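Local coordinates for protein glycoside hydrolase YxiA (Bacillus licheniformis, PDB 3LV4) that probably hydrolyses glycosidic bonds in L-arabinan, as a calcium-binding member of glycoside hydrolase family 43, at residues Ser421-Ser429 and Ala437-Arg445. Numbering follows the deposited sequence.
Sequences SERKVMTFS and AVWGSSLKR
F428 and G440 form an antiparallel hydrogen-bonded pair: F428 N reaches G440 O at 3.0 Å, and the return bond from G440 N to F428 O is 2.8 Å and nearly straight. From CB of F428, the first torsion sets CG between the backbone N and the carbonyl carbon (chi1 64°), which swings the phenyl across the neighbouring strand. CD1 and CE1 come near G440 N (CE1 at 3.7 Å), CE2 and CZ pack on G440 CA, and that carbon stands over the ring face, 3.7 Å from the centroid, a CH-pi contact. At the ring edge CE1 meets V438 CG2 at 4.3 Å. Y357 of strand 355-363 also meets this ring. Cut back to an alanine, F428 would probably leave G440 CA without its aromatic cover and remove the ring that Y357 meets. The short strand axes run at 171° and approach to 4.6 Å, as befits the last hairpin in the chain, in the C-terminal lipocalin-like region. Beyond G440, S442 N still bonds M426 O, but M426 N bonds the S442 side chain, OG, at 2.9 Å; OG in turn donates to K444 O, in the carbonyl plane. Where strand 437-442 ends, L443 O receives the guanidinium of R423, first residue of the other strand: NH2 bonds it at 2.7 Å from above the carbonyl plane, NH1 only weakly (131° at the hydrogen), while V425 CG1 lies over one guanidinium face.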
loop_
_atom_site.group_PDB
_atom_site.type_symbol
_atom_site.label_atom_id
_atom_site.label_comp_id
_atom_site.label_asym_id
_atom_site.label_seq_id
_atom_site.Cartn_x
_atom_site.Cartn_y
_atom_site.Cartn_z
ATOM N N SER A 421 -5.530 -24.440 -6.126
ATOM C CA SER A 421 -5.538 -25.889 -6.035
ATOM C C SER A 421 -6.352 -26.295 -4.823
ATOM O O SER A 421 -6.475 -27.480 -4.507
ATOM C CB SER A 421 -4.123 -26.414 -5.923
ATOM N N GLU A 422 -6.903 -25.297 -4.139
ATOM C CA GLU A 422 -7.714 -25.547 -2.957
ATOM C C GLU A 422 -6.996 -26.499 -2.002
ATOM O O GLU A 422 -7.499 -27.569 -1.668
ATOM C CB GLU A 422 -9.077 -26.105 -3.370
ATOM C CG GLU A 422 -9.721 -25.289 -4.481
ATOM C CD GLU A 422 -11.148 -25.702 -4.790
ATOM O OE1 GLU A 422 -11.932 -24.821 -5.207
ATOM O OE2 GLU A 422 -11.487 -26.894 -4.617
ATOM N N ARG A 423 -5.810 -26.099 -1.564
ATOM C CA ARG A 423 -5.010 -26.947 -0.694
ATOM C C ARG A 423 -4.080 -26.097 0.155
ATOM O O ARG A 423 -3.710 -24.985 -0.236
ATOM C CB ARG A 423 -4.198 -27.931 -1.538
ATOM C CG ARG A 423 -3.300 -27.245 -2.546
ATOM C CD ARG A 423 -2.732 -28.215 -3.573
ATOM N NE ARG A 423 -1.485 -27.695 -4.123
ATOM C CZ ARG A 423 -0.291 -28.218 -3.871
ATOM N NH1 ARG A 423 -0.190 -29.296 -3.104
ATOM N NH2 ARG A 423 0.798 -27.673 -4.399
ATOM N N LYS A 424 -3.720 -26.621 1.323
ATOM C CA LYS A 424 -2.792 -25.944 2.215
ATOM C C LYS A 424 -1.379 -26.183 1.725
ATOM O O LYS A 424 -1.025 -27.313 1.379
ATOM C CB LYS A 424 -2.931 -26.475 3.641
ATOM C CG LYS A 424 -3.725 -25.579 4.571
ATOM C CD LYS A 424 -5.005 -26.251 5.046
ATOM C CE LYS A 424 -5.702 -25.421 6.127
ATOM N NZ LYS A 424 -5.988 -24.018 5.692
ATOM N N VAL A 425 -0.571 -25.123 1.702
ATOM C CA VAL A 425 0.804 -25.229 1.237
ATOM C C VAL A 425 1.742 -24.547 2.219
ATOM O O VAL A 425 1.303 -23.762 3.054
ATOM C CB VAL A 425 0.989 -24.584 -0.157
ATOM C CG1 VAL A 425 0.213 -25.364 -1.212
ATOM C CG2 VAL A 425 0.558 -23.112 -0.133
HETATM N N MSE A 426 3.033 -24.849 2.123
HETATM C CA MSE A 426 4.036 -24.140 2.910
HETATM C C MSE A 426 4.564 -22.985 2.074
HETATM O O MSE A 426 4.824 -23.149 0.888
HETATM C CB MSE A 426 5.195 -25.070 3.289
HETATM C CG MSE A 426 6.329 -24.360 4.046
HETATM SE SE MSE A 426 5.717 -23.566 5.746
HETATM C CE MSE A 426 5.361 -25.241 6.713
ATOM N N THR A 427 4.724 -21.812 2.674
ATOM C CA THR A 427 5.284 -20.695 1.931
ATOM C C THR A 427 6.471 -20.100 2.674
ATOM O O THR A 427 6.664 -20.350 3.857
ATOM C CB THR A 427 4.234 -19.578 1.688
ATOM O OG1 THR A 427 4.023 -18.831 2.897
ATOM C CG2 THR A 427 2.908 -20.181 1.214
ATOM N N PHE A 428 7.275 -19.323 1.960
ATOM C CA PHE A 428 8.217 -18.430 2.601
ATOM C C PHE A 428 8.223 -17.113 1.844
ATOM O O PHE A 428 7.854 -17.057 0.673
ATOM C CB PHE A 428 9.631 -19.038 2.702
ATOM C CG PHE A 428 10.298 -19.292 1.379
ATOM C CD1 PHE A 428 10.939 -18.266 0.700
ATOM C CD2 PHE A 428 10.322 -20.572 0.835
ATOM C CE1 PHE A 428 11.577 -18.502 -0.516
ATOM C CE2 PHE A 428 10.959 -20.819 -0.377
ATOM C CZ PHE A 428 11.582 -19.779 -1.057
ATOM N N SER A 429 8.618 -16.050 2.529
ATOM C CA SER A 429 8.669 -14.728 1.922
ATOM C C SER A 429 9.839 -14.018 2.561
ATOM O O SER A 429 9.929 -13.966 3.785
ATOM C CB SER A 429 7.375 -13.958 2.186
ATOM O OG SER A 429 7.420 -12.666 1.595
ATOM N N ALA A 437 12.323 -8.823 -3.109
ATOM C CA ALA A 437 11.581 -9.873 -2.415
ATOM C C ALA A 437 11.594 -11.193 -3.165
ATOM O O ALA A 437 11.481 -11.223 -4.390
ATOM C CB ALA A 437 10.136 -9.435 -2.211
ATOM N N VAL A 438 11.700 -12.290 -2.422
ATOM C CA VAL A 438 11.484 -13.614 -2.996
ATOM C C VAL A 438 10.332 -14.304 -2.261
ATOM O O VAL A 438 10.207 -14.187 -1.038
ATOM C CB VAL A 438 12.765 -14.486 -2.955
ATOM C CG1 VAL A 438 13.862 -13.834 -3.794
ATOM C CG2 VAL A 438 13.237 -14.705 -1.515
ATOM N N TRP A 439 9.483 -14.999 -3.013
ATOM C CA TRP A 439 8.373 -15.754 -2.439
ATOM C C TRP A 439 8.503 -17.195 -2.859
ATOM O O TRP A 439 8.827 -17.480 -4.011
ATOM C CB TRP A 439 7.036 -15.285 -3.011
ATOM C CG TRP A 439 6.528 -13.967 -2.538
ATOM C CD1 TRP A 439 7.106 -13.116 -1.632
ATOM C CD2 TRP A 439 5.302 -13.358 -2.939
ATOM N NE1 TRP A 439 6.307 -12.005 -1.457
ATOM C CE2 TRP A 439 5.195 -12.134 -2.247
ATOM C CE3 TRP A 439 4.290 -13.724 -3.834
ATOM C CZ2 TRP A 439 4.105 -11.280 -2.415
ATOM C CZ3 TRP A 439 3.213 -12.872 -4.001
ATOM C CH2 TRP A 439 3.128 -11.666 -3.292
ATOM N N GLY A 440 8.203 -18.106 -1.944
ATOM C CA GLY A 440 8.157 -19.517 -2.280
ATOM C C GLY A 440 6.804 -20.079 -1.892
ATOM O O GLY A 440 6.239 -19.705 -0.853
ATOM N N SER A 441 6.276 -20.966 -2.728
ATOM C CA SER A 441 5.040 -21.679 -2.407
ATOM C C SER A 441 5.250 -23.140 -2.771
ATOM O O SER A 441 5.618 -23.454 -3.902
ATOM C CB SER A 441 3.850 -21.085 -3.169
ATOM O OG SER A 441 2.621 -21.615 -2.709
ATOM N N SER A 442 5.028 -24.032 -1.812
ATOM C CA SER A 442 5.472 -25.418 -1.960
ATOM C C SER A 442 4.658 -26.197 -2.981
ATOM O O SER A 442 3.458 -25.958 -3.152
ATOM C CB SER A 442 5.423 -26.153 -0.613
ATOM O OG SER A 442 4.079 -26.302 -0.173
ATOM N N LEU A 443 5.316 -27.133 -3.664
ATOM C CA LEU A 443 4.600 -28.069 -4.511
ATOM C C LEU A 443 3.840 -29.088 -3.673
ATOM O O LEU A 443 2.770 -29.545 -4.073
ATOM C CB LEU A 443 5.553 -28.791 -5.464
ATOM C CG LEU A 443 5.854 -28.095 -6.789
ATOM C CD1 LEU A 443 6.455 -26.728 -6.553
ATOM C CD2 LEU A 443 6.787 -28.955 -7.630
ATOM N N LYS A 444 4.389 -29.448 -2.517
ATOM C CA LYS A 444 3.705 -30.391 -1.636
ATOM C C LYS A 444 2.583 -29.702 -0.865
ATOM O O LYS A 444 2.637 -28.494 -0.620
ATOM C CB LYS A 444 4.679 -31.057 -0.660
ATOM C CG LYS A 444 5.235 -30.136 0.417
ATOM C CD LYS A 444 6.210 -30.894 1.308
ATOM C CE LYS A 444 6.917 -29.970 2.291
ATOM N NZ LYS A 444 7.836 -30.727 3.186
ATOM N N ARG A 445 1.564 -30.470 -0.492
ATOM C CA ARG A 445 0.502 -29.941 0.356
ATOM C C ARG A 445 0.942 -29.956 1.824
ATOM O O ARG A 445 1.688 -30.840 2.255
ATOM C CB ARG A 445 -0.789 -30.741 0.184
ATOM C CG ARG A 445 -0.820 -32.041 0.962
ATOM C CD ARG A 445 -2.263 -32.478 1.260
ATOM N NE ARG A 445 -3.031 -31.417 1.908
ATOM C CZ ARG A 445 -3.895 -30.631 1.272
ATOM N NH1 ARG A 445 -4.103 -30.798 -0.029
ATOM N NH2 ARG A 445 -4.553 -29.679 1.928
#